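Long-range contacts in ethylbenzene dehydrogenase alpha-subunit (Aromatoleum aromaticum, PDB 2IVF), which belongs to the molybdopterin oxidoreductase family and holds a molybdenum atom, MGD, MD1 and an iron/sulfur cluster: residues E636-S641 with D922-K927; E141-P146 with D647-C652; G847-V852 with V918-A923. All blocks are in the same frame, centred on the assembly; numbering follows the deposited sequence.

Interaction 1: E636-S641 with D922-K927; sequences ETRMSS and DAHQYK. With MD1 (phosphoric acid 4-(2-amino-4-oxo-3,4,5,6,-tetrahydro-pteridin-6-yl)-2-hydroxy-3,4-dimercapto-but-3-en-yl ester guanylate ester), chain N.
Arg638 and Asp922 reach toward each other, tip to tip, in a buried salt bridge. It ties the loop after strand 631-636, in the molybdopterin oxidoreductase region, to a loop of the molybdopterin dinucleotide binding domain. Both terminal nitrogens grip one oxygen: Arg638 NH2 is 2.9 Å and Arg638 NH1 3.0 Å from Asp922 OD2. The carboxylate is turned 45° from the guanidinium, yet OD2 stays close to the guanidinium plane.

The other oxygen, Asp922 OD1, accepts Ser641 OG at 2.6 Å on its syn side. Ala923 N comes to OD1 on the anti side, from the same face of the carboxylate. Asn609 adds a further bond to OD1. A chi1 of 63° sets Ser641 OG between its own backbone N and carbonyl carbon, the position from which it meets OD1. Ser641 CB lies over the face of His924, 3.8 Å from the ring centroid, as a CH-pi contact. His924 NE2 donates close to its ring plane to Met639 O, 2.8 Å away.

The guanidinium edge also serves MD1. Arg638 NE is 2.8 Å from MD1 O2', and Arg638 NH2 is 2.7 Å from MD1 O3'. Glu636 grips the same ribose, accepting O2' at OE1 and O3' at OE2. Glu636 OE1 also receives the backbone N of Arg638, which approaches from above the carboxylate plane.

Interaction 2: E141-P146 with D647-C652; sequences ERVKYP and DIVLPC
Pro651 packs its ring against the backbone of Val143 to Pro146 and has the most surface buried in this contact. Pro651 CB is 3.3 Å from Val143 O. Pro651 CG lies 3.5 Å from Tyr145 C, and Pro651 CD is 3.4 Å from Pro146 N. CB, CG and CD thus each meet a different part of the 143-146 backbone.

Pro146 is the second large partner. Its ring crosses that of Pro651 obliquely, with Pro146 CG 3.8 Å from Pro651 CD. Pro146 CA approaches Val649 O at 3.2 Å in a CA-H...O contact. Strand 648-651 lies inside a mixed beta-sheet, between strand 631-636 and the antiparallel strand 147-149. Segment 141-146 leads into strand 147-149. The touching parts run 117° apart.

Val143 carries the apolar flank. Val143 CG2 lies between the backbone N and the carbonyl carbon and meets Val649 CG1 at 4.1 Å, the two side chains crossing at about a right angle. Val143 also packs on Tyr104 of the beta-subunit. Arg142 NH2 comes edge-on to Cys652 O at 3.6 Å, while Arg142 NH1 forms a salt bridge with Glu657.

Interaction 3: G847-V852 with V918-A923; sequences GGHPRV and VYFWDA. With MGD (2-amino-5,6-dimercapto-7-methyl-3,7,8a,9-tetrahydro-8-oxa-1,3,9,10-tetraaza-anthracen-4-one guanosine dinucleotide), chain M.
His849 and Phe920 form an edge-to-face pair, in which the edge of the phenyl ring points at the face of the imidazole. Phe920 CE2 lies over the centre of the His849 ring, 3.5 Å from His849 CD2, and the planes are 76° apart. MGD C10 lies against the opposite face of the imidazole, offset toward the rim. The ring thus sits between Phe920 and MGD. MGD N15 lies at the ring edge, 2.8 Å from His849 ND1. His849 NE2 is hydrogen-bonded to N15 of MD1, so this one side chain touches both MGD and MD1. The backbone His849 N donates to MGD O1B at 2.9 Å.

Phe920 is itself packed against. Pro850 CD sits over its face, 3.7 Å from the Phe920 ring centroid, as a CH-pi contact. Arg612 makes a cation-pi contact with the same ring.

The backbones also come close where there is no side chain to part them. Gly847 CA is 3.2 Å from Val918 O, and Gly848 O is 3.2 Å from Tyr919 CA, a CA-H...O contact. Phe920 N makes only a weak hydrogen bond to Gly848 O.

Beside this close packing, one link is indirect. A water bridges the two segments, accepting from Gly848 N and donating to Val918 O. Farther along, the contact thins to a single apolar pair, Val852 CG2 with Trp921 CH2 at 3.8 Å, the two side chains at about a right angle.

Both loops leave parallel neighbouring strands, 843-846 and 915-917. They belong to the dinucleotide binding domain of the double-psi beta-barrel clan, whose loops here line the MGD and MD1 pocket, with the side chain of His849 about 4 Å from the molybdenum atom.

Overall arrangement
All three contacts are largely buried, but interaction 2 lies farthest from the chain centre and includes the exposed Lys144. Interaction 1 joins two family regions through charge and hydrogen bonds. Interaction 2 stays within the oxidoreductase region and is mainly proline and valine packing. Interaction 3 stays within the dinucleotide binding domain and mixes aromatic rings, glycine backbone and a bridging water. Interactions 1 and 3 share Asp922 and Ala923. Interactions 1 and 2 touch through probable backbone hydrogen bonds, Glu636 O with Cys652 N and Met639 N with Glu141 O. Interactions 2 and 3 do not touch; their nearest atoms are about 9 Å apart.

Interaction 1: E636-S641 with D922-K927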
# COMPACT_ATOMS: atom_id res chain seq x y z
N GLU A 636 15.83 14.90 -4.51
CA GLU A 636 15.34 13.67 -3.94
C GLU A 636 15.50 13.56 -2.45
O GLU A 636 16.42 14.12 -1.83
CB GLU A 636 16.06 12.48 -4.61
CG GLU A 636 15.30 11.79 -5.72
CD GLU A 636 14.07 11.04 -5.31
OE1 GLU A 636 13.69 10.98 -4.10
OE2 GLU A 636 13.45 10.49 -6.25
N THR A 637 14.60 12.80 -1.86
CA THR A 637 14.74 12.34 -0.50
C THR A 637 15.36 10.97 -0.46
O THR A 637 15.89 10.54 0.57
CB THR A 637 13.37 12.22 0.16
OG1 THR A 637 12.53 11.42 -0.67
CG2 THR A 637 12.74 13.61 0.33
N ARG A 638 15.32 10.28 -1.60
CA ARG A 638 15.55 8.88 -1.65
C ARG A 638 16.41 8.55 -2.89
O ARG A 638 16.35 9.24 -3.92
CB ARG A 638 14.16 8.22 -1.69
CG ARG A 638 14.06 6.74 -1.76
CD ARG A 638 12.61 6.32 -2.08
NE ARG A 638 12.39 6.49 -3.50
CZ ARG A 638 12.63 5.56 -4.42
NH1 ARG A 638 13.08 4.34 -4.09
NH2 ARG A 638 12.46 5.86 -5.68
N MET A 639 17.24 7.51 -2.78
CA MET A 639 18.07 7.10 -3.91
C MET A 639 17.23 6.23 -4.85
O MET A 639 17.22 4.99 -4.76
CB MET A 639 19.36 6.42 -3.50
CG MET A 639 20.23 6.13 -4.68
SD MET A 639 20.83 7.61 -5.52
CE MET A 639 22.12 8.18 -4.43
N SER A 640 16.48 6.91 -5.71
CA SER A 640 15.65 6.25 -6.71
C SER A 640 16.52 5.64 -7.77
O SER A 640 17.67 6.00 -7.90
CB SER A 640 14.68 7.25 -7.36
OG SER A 640 15.35 8.15 -8.19
N SER A 641 15.95 4.71 -8.53
CA SER A 641 16.67 4.11 -9.61
C SER A 641 17.09 5.16 -10.61
O SER A 641 18.20 5.07 -11.18
CB SER A 641 15.81 3.03 -10.28
OG SER A 641 14.66 3.58 -10.84
N ASP A 922 10.43 -0.35 -8.13
CA ASP A 922 11.46 0.56 -8.61
C ASP A 922 12.45 -0.25 -9.39
O ASP A 922 12.68 -1.42 -9.08
CB ASP A 922 12.12 1.29 -7.45
CG ASP A 922 12.74 2.62 -7.85
OD1 ASP A 922 12.93 2.91 -9.07
OD2 ASP A 922 13.10 3.34 -6.89
N ALA A 923 13.08 0.36 -10.39
CA ALA A 923 13.93 -0.38 -11.34
C ALA A 923 15.15 -1.08 -10.73
O ALA A 923 15.52 -2.17 -11.17
CB ALA A 923 14.34 0.49 -12.49
N HIS A 924 15.76 -0.48 -9.70
CA HIS A 924 16.96 -1.08 -9.10
C HIS A 924 16.60 -2.15 -8.06
O HIS A 924 17.47 -2.64 -7.28
CB HIS A 924 17.94 -0.02 -8.58
CG HIS A 924 17.36 0.95 -7.60
ND1 HIS A 924 16.02 1.00 -7.27
CD2 HIS A 924 17.96 1.95 -6.90
CE1 HIS A 924 15.83 1.97 -6.39
NE2 HIS A 924 16.99 2.55 -6.15
N GLN A 925 15.32 -2.53 -8.02
CA GLN A 925 14.91 -3.74 -7.30
C GLN A 925 14.96 -5.00 -8.18
O GLN A 925 14.71 -6.13 -7.70
CB GLN A 925 13.48 -3.61 -6.78
CG GLN A 925 13.27 -2.43 -5.85
CD GLN A 925 11.88 -2.43 -5.27
OE1 GLN A 925 10.98 -1.68 -5.73
NE2 GLN A 925 11.68 -3.26 -4.26
N TYR A 926 15.32 -4.82 -9.45
CA TYR A 926 15.38 -5.91 -10.38
C TYR A 926 16.80 -6.21 -10.79
O TYR A 926 17.64 -5.31 -10.92
CB TYR A 926 14.69 -5.55 -11.70
CG TYR A 926 13.21 -5.31 -11.68
CD1 TYR A 926 12.69 -4.08 -11.24
CD2 TYR A 926 12.33 -6.25 -12.20
CE1 TYR A 926 11.35 -3.82 -11.28
CE2 TYR A 926 10.97 -6.00 -12.22
CZ TYR A 926 10.50 -4.79 -11.82
OH TYR A 926 9.15 -4.54 -11.89
N LYS A 927 17.00 -7.48 -11.12
CA LYS A 927 18.27 -7.92 -11.67
C LYS A 927 18.59 -7.14 -12.93
O LYS A 927 17.74 -6.95 -13.80
CB LYS A 927 18.22 -9.43 -11.96
CG LYS A 927 18.23 -10.24 -10.69
CD LYS A 927 18.09 -11.75 -10.92
CE LYS A 927 17.82 -12.48 -9.58
NZ LYS A 927 17.89 -13.96 -9.61
PB MD1 N . 6.64 8.63 -10.19
O3B MD1 N . 6.88 7.80 -8.86
O1B MD1 N . 6.01 9.91 -9.79
O2B MD1 N . 7.78 8.56 -11.12
O3A MD1 N . 5.51 7.76 -10.89
C10 MD1 N . 4.10 7.98 -10.67
C11 MD1 N . 3.43 6.82 -11.38
O11 MD1 N . 3.60 5.69 -10.46
C12 MD1 N . 1.96 7.08 -11.54
S12 MD1 N . 1.15 8.29 -10.63
C13 MD1 N . 1.18 6.31 -12.37
S13 MD1 N . -0.48 6.55 -12.53
C14 MD1 N . 1.74 5.24 -13.22
N15 MD1 N . 1.28 3.91 -13.02
C16 MD1 N . 1.85 2.85 -13.69
C15 MD1 N . 1.26 1.61 -13.53
O14 MD1 N . 0.24 1.45 -12.82
N17 MD1 N . 1.92 0.59 -14.14
C17 MD1 N . 3.05 0.80 -14.92
N16 MD1 N . 3.59 -0.27 -15.49
N18 MD1 N . 3.57 2.03 -15.09
C20 MD1 N . 2.98 3.04 -14.49
N8 MD1 N . 3.47 4.29 -14.69
C7 MD1 N . 2.98 5.48 -14.05
PA MD1 N . 8.20 7.35 -8.07
O1A MD1 N . 7.75 7.13 -6.66
O2A MD1 N . 8.78 6.19 -8.78
O5' MD1 N . 9.21 8.56 -8.15
C5' MD1 N . 8.88 9.70 -7.37
C4' MD1 N . 10.05 10.11 -6.57
O4' MD1 N . 9.54 11.14 -5.73
C1' MD1 N . 10.34 11.07 -4.55
N9 MD1 N . 9.76 11.74 -3.38
C4 MD1 N . 10.19 12.91 -2.93
N3 MD1 N . 11.18 13.71 -3.41
C2 MD1 N . 11.45 14.86 -2.81
N2 MD1 N . 12.42 15.68 -3.29
N1 MD1 N . 10.77 15.17 -1.64
C6 MD1 N . 9.76 14.40 -1.10
O6 MD1 N . 9.17 14.80 -0.10
C5 MD1 N . 9.45 13.21 -1.78
N7 MD1 N . 8.59 12.22 -1.58
C8 MD1 N . 8.78 11.34 -2.56
C2' MD1 N . 10.47 9.57 -4.27
O2' MD1 N . 11.63 9.23 -3.47
C3' MD1 N . 10.47 8.94 -5.67
O3' MD1 N . 11.78 8.47 -6.05

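Interaction 2: E141-P146 with D647-C652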
# COMPACT_ATOMS: atom_id res chain seq x y z
N GLU A 141 17.62 4.43 2.81
CA GLU A 141 17.32 4.88 1.45
C GLU A 141 17.53 6.37 1.30
O GLU A 141 17.48 6.88 0.20
CB GLU A 141 15.90 4.55 1.08
CG GLU A 141 14.82 5.23 1.97
CD GLU A 141 14.27 4.30 3.03
OE1 GLU A 141 15.09 3.77 3.84
OE2 GLU A 141 13.01 4.13 3.06
N ARG A 142 17.74 7.09 2.41
CA ARG A 142 17.76 8.54 2.31
C ARG A 142 19.07 9.11 1.82
O ARG A 142 20.13 8.67 2.22
CB ARG A 142 17.47 9.17 3.66
CG ARG A 142 16.12 8.92 4.14
CD ARG A 142 15.82 9.87 5.29
NE ARG A 142 15.59 11.21 4.80
CZ ARG A 142 15.02 12.19 5.50
NH1 ARG A 142 14.62 11.97 6.73
NH2 ARG A 142 14.85 13.39 4.94
N VAL A 143 18.95 10.12 0.96
CA VAL A 143 20.05 10.98 0.62
C VAL A 143 19.96 12.25 1.48
O VAL A 143 18.91 12.89 1.58
CB VAL A 143 20.08 11.20 -0.87
CG1 VAL A 143 20.26 9.85 -1.54
CG2 VAL A 143 18.80 11.80 -1.38
N LYS A 144 21.05 12.51 2.18
CA LYS A 144 21.11 13.55 3.20
C LYS A 144 22.12 14.64 2.87
O LYS A 144 22.13 15.69 3.53
CB LYS A 144 21.43 12.91 4.57
CG LYS A 144 20.25 12.14 5.18
CD LYS A 144 20.53 11.49 6.58
CE LYS A 144 21.90 10.86 6.73
NZ LYS A 144 22.10 10.22 8.08
N TYR A 145 22.95 14.41 1.85
CA TYR A 145 23.95 15.37 1.45
C TYR A 145 23.99 15.44 -0.04
O TYR A 145 23.72 14.43 -0.72
CB TYR A 145 25.35 15.01 1.97
CG TYR A 145 25.39 14.96 3.45
CD1 TYR A 145 25.58 16.10 4.19
CD2 TYR A 145 25.19 13.77 4.13
CE1 TYR A 145 25.55 16.08 5.56
CE2 TYR A 145 25.16 13.74 5.52
CZ TYR A 145 25.35 14.90 6.22
OH TYR A 145 25.37 14.90 7.58
N PRO A 146 24.34 16.61 -0.56
CA PRO A 146 24.45 16.67 -2.02
C PRO A 146 25.52 15.73 -2.49
O PRO A 146 26.60 15.69 -1.89
CB PRO A 146 24.85 18.11 -2.29
CG PRO A 146 24.43 18.87 -1.09
CD PRO A 146 24.60 17.92 0.06
N ASP A 647 23.80 13.18 -12.45
CA ASP A 647 25.09 13.77 -12.24
C ASP A 647 25.18 14.40 -10.88
O ASP A 647 26.25 14.42 -10.31
CB ASP A 647 25.35 14.82 -13.31
CG ASP A 647 25.21 14.25 -14.69
OD1 ASP A 647 25.80 13.16 -14.97
OD2 ASP A 647 24.51 14.88 -15.49
N ILE A 648 24.05 14.92 -10.39
CA ILE A 648 23.99 15.64 -9.14
C ILE A 648 22.69 15.22 -8.45
O ILE A 648 21.62 15.21 -9.06
CB ILE A 648 23.95 17.19 -9.37
CG1 ILE A 648 25.23 17.72 -10.00
CG2 ILE A 648 23.66 17.93 -8.05
CD1 ILE A 648 26.48 17.58 -9.15
N VAL A 649 22.78 14.86 -7.17
CA VAL A 649 21.59 14.58 -6.39
C VAL A 649 21.59 15.56 -5.22
O VAL A 649 22.59 15.66 -4.48
CB VAL A 649 21.57 13.12 -5.91
CG1 VAL A 649 20.32 12.85 -5.05
CG2 VAL A 649 21.64 12.16 -7.12
N LEU A 650 20.46 16.28 -5.07
CA LEU A 650 20.30 17.31 -4.06
C LEU A 650 19.37 16.78 -2.98
O LEU A 650 18.23 16.36 -3.31
CB LEU A 650 19.65 18.52 -4.68
CG LEU A 650 20.45 19.20 -5.78
CD1 LEU A 650 19.66 20.37 -6.28
CD2 LEU A 650 21.83 19.62 -5.28
N PRO A 651 19.81 16.74 -1.73
CA PRO A 651 18.95 16.09 -0.71
C PRO A 651 17.80 16.96 -0.22
O PRO A 651 18.02 18.10 0.10
CB PRO A 651 19.91 15.84 0.45
CG PRO A 651 20.88 16.97 0.38
CD PRO A 651 21.07 17.20 -1.15
N CYS A 652 16.60 16.37 -0.08
CA CYS A 652 15.43 17.11 0.31
C CYS A 652 14.79 16.63 1.60
O CYS A 652 14.94 15.48 2.05
CB CYS A 652 14.38 17.07 -0.81
SG CYS A 652 15.01 17.85 -2.28

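Interaction 3: G847-V852 with V918-A923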
# COMPACT_ATOMS: atom_id res chain seq x y z
N GLY A 847 -0.99 -4.61 -14.51
CA GLY A 847 -0.36 -4.11 -13.31
C GLY A 847 -1.31 -3.51 -12.30
O GLY A 847 -2.49 -3.80 -12.27
N GLY A 848 -0.76 -2.62 -11.49
CA GLY A 848 -1.59 -1.94 -10.49
C GLY A 848 -0.64 -1.23 -9.57
O GLY A 848 0.57 -1.53 -9.51
N HIS A 849 -1.14 -0.23 -8.89
CA HIS A 849 -0.32 0.50 -8.01
C HIS A 849 -0.14 -0.38 -6.78
O HIS A 849 -1.03 -1.11 -6.40
CB HIS A 849 -0.97 1.84 -7.73
CG HIS A 849 -0.74 2.82 -8.85
ND1 HIS A 849 -0.44 4.14 -8.63
CD2 HIS A 849 -0.59 2.61 -10.17
CE1 HIS A 849 -0.18 4.73 -9.80
NE2 HIS A 849 -0.30 3.82 -10.75
N PRO A 850 1.05 -0.36 -6.22
CA PRO A 850 1.43 -1.26 -5.18
C PRO A 850 0.64 -1.08 -3.90
O PRO A 850 0.42 0.03 -3.44
CB PRO A 850 2.89 -0.98 -4.95
CG PRO A 850 3.14 0.34 -5.56
CD PRO A 850 2.14 0.54 -6.63
N ARG A 851 0.22 -2.20 -3.34
CA ARG A 851 -0.25 -2.18 -1.97
C ARG A 851 0.86 -1.67 -1.06
O ARG A 851 0.61 -0.89 -0.13
CB ARG A 851 -0.58 -3.56 -1.50
CG ARG A 851 -0.81 -3.60 -0.02
CD ARG A 851 -1.22 -4.98 0.44
NE ARG A 851 -2.60 -5.24 0.20
CZ ARG A 851 -3.12 -6.43 -0.02
NH1 ARG A 851 -2.37 -7.50 -0.23
NH2 ARG A 851 -4.42 -6.50 -0.19
N VAL A 852 2.10 -2.05 -1.37
CA VAL A 852 3.17 -2.06 -0.35
C VAL A 852 3.94 -0.73 -0.25
O VAL A 852 4.85 -0.57 0.56
CB VAL A 852 4.13 -3.24 -0.59
CG1 VAL A 852 3.36 -4.56 -0.53
CG2 VAL A 852 4.82 -3.11 -1.99
N VAL A 918 2.18 -7.61 -12.67
CA VAL A 918 3.25 -7.03 -11.88
C VAL A 918 2.81 -5.65 -11.41
O VAL A 918 2.58 -4.76 -12.21
CB VAL A 918 4.58 -6.88 -12.70
CG1 VAL A 918 5.70 -6.30 -11.83
CG2 VAL A 918 5.00 -8.22 -13.35
N TYR A 919 2.59 -5.54 -10.11
CA TYR A 919 2.32 -4.26 -9.45
C TYR A 919 3.67 -3.62 -9.39
O TYR A 919 4.64 -4.32 -9.15
CB TYR A 919 1.84 -4.51 -8.02
CG TYR A 919 0.55 -5.28 -7.98
CD1 TYR A 919 -0.64 -4.65 -8.26
CD2 TYR A 919 0.52 -6.62 -7.61
CE1 TYR A 919 -1.84 -5.34 -8.19
CE2 TYR A 919 -0.66 -7.31 -7.58
CZ TYR A 919 -1.83 -6.67 -7.83
OH TYR A 919 -3.01 -7.33 -7.82
N PHE A 920 3.78 -2.33 -9.70
CA PHE A 920 5.11 -1.86 -10.08
C PHE A 920 6.12 -1.81 -8.97
O PHE A 920 5.77 -1.77 -7.78
CB PHE A 920 5.08 -0.55 -10.87
CG PHE A 920 4.58 0.64 -10.12
CD1 PHE A 920 5.35 1.21 -9.14
CD2 PHE A 920 3.38 1.23 -10.45
CE1 PHE A 920 4.92 2.33 -8.48
CE2 PHE A 920 2.93 2.37 -9.78
CZ PHE A 920 3.71 2.93 -8.84
N TRP A 921 7.39 -1.83 -9.37
CA TRP A 921 8.53 -1.82 -8.46
C TRP A 921 9.54 -0.82 -8.99
O TRP A 921 9.51 -0.46 -10.20
CB TRP A 921 9.18 -3.22 -8.44
CG TRP A 921 8.21 -4.27 -7.96
CD1 TRP A 921 7.46 -5.10 -8.73
CD2 TRP A 921 7.83 -4.52 -6.61
NE1 TRP A 921 6.68 -5.93 -7.94
CE2 TRP A 921 6.89 -5.60 -6.63
CE3 TRP A 921 8.25 -4.03 -5.38
CZ2 TRP A 921 6.30 -6.10 -5.48
CZ3 TRP A 921 7.68 -4.52 -4.25
CH2 TRP A 921 6.72 -5.54 -4.29
N ASP A 922 10.43 -0.35 -8.13
CA ASP A 922 11.46 0.56 -8.61
C ASP A 922 12.45 -0.25 -9.39
O ASP A 922 12.68 -1.42 -9.08
CB ASP A 922 12.12 1.29 -7.45
CG ASP A 922 12.74 2.62 -7.85
OD1 ASP A 922 12.93 2.91 -9.07
OD2 ASP A 922 13.10 3.34 -6.89
N ALA A 923 13.08 0.36 -10.39
CA ALA A 923 13.93 -0.38 -11.34
C ALA A 923 15.15 -1.08 -10.73
O ALA A 923 15.52 -2.17 -11.17
CB ALA A 923 14.34 0.49 -12.49
PB MGD M . -4.79 0.29 -10.65
O1B MGD M . -3.97 0.04 -9.43
O2B MGD M . -4.02 0.38 -11.92
O3B MGD M . -5.72 1.56 -10.61
O3A MGD M . -5.14 2.94 -8.55
PA MGD M . -6.38 2.36 -9.36
O1A MGD M . -7.10 1.49 -8.42
O2A MGD M . -7.12 3.44 -9.99
O5' MGD M . -5.88 -0.88 -10.82
C5' MGD M . -5.46 -2.25 -10.80
C4' MGD M . -6.58 -3.15 -11.29
O4' MGD M . -6.81 -2.94 -12.67
C3' MGD M . -5.97 -4.53 -11.23
O3' MGD M . -6.31 -5.08 -9.96
C2' MGD M . -6.66 -5.26 -12.39
O2' MGD M . -7.51 -6.30 -11.87
C1' MGD M . -7.47 -4.15 -13.08
N9 MGD M . -7.35 -4.31 -14.55
C8 MGD M . -6.24 -4.38 -15.29
N7 MGD M . -6.54 -4.48 -16.59
C5 MGD M . -7.90 -4.45 -16.66
C6 MGD M . -8.84 -4.53 -17.67
O6 MGD M . -8.59 -4.68 -18.87
N1 MGD M . -10.19 -4.45 -17.30
C2 MGD M . -10.65 -4.32 -15.98
N2 MGD M . -12.00 -4.27 -15.72
N3 MGD M . -9.72 -4.22 -15.03
C4 MGD M . -8.39 -4.30 -15.35
C10 MGD M . -4.22 3.79 -9.14
C11 MGD M . -4.00 4.96 -8.23
O11 MGD M . -3.56 4.47 -7.02
C12 MGD M . -3.06 6.04 -8.78
S12 MGD M . -3.00 6.43 -10.50
C13 MGD M . -2.24 6.73 -7.92
S13 MGD M . -1.20 7.97 -8.55
C14 MGD M . -2.22 6.41 -6.47
N15 MGD M . -1.03 5.54 -6.24
C16 MGD M . -1.00 4.60 -5.20
C17 MGD M . 0.13 3.88 -4.87
O17 MGD M . 1.20 4.03 -5.50
N18 MGD M . 0.03 2.96 -3.81
C19 MGD M . -1.11 2.76 -3.10
N19 MGD M . -1.09 1.85 -2.11
N20 MGD M . -2.20 3.45 -3.48
C21 MGD M . -2.15 4.36 -4.46
N22 MGD M . -3.30 5.06 -4.82
C23 MGD M . -3.50 5.59 -6.14
O HOH W 1 2.11 -1.97 -12.25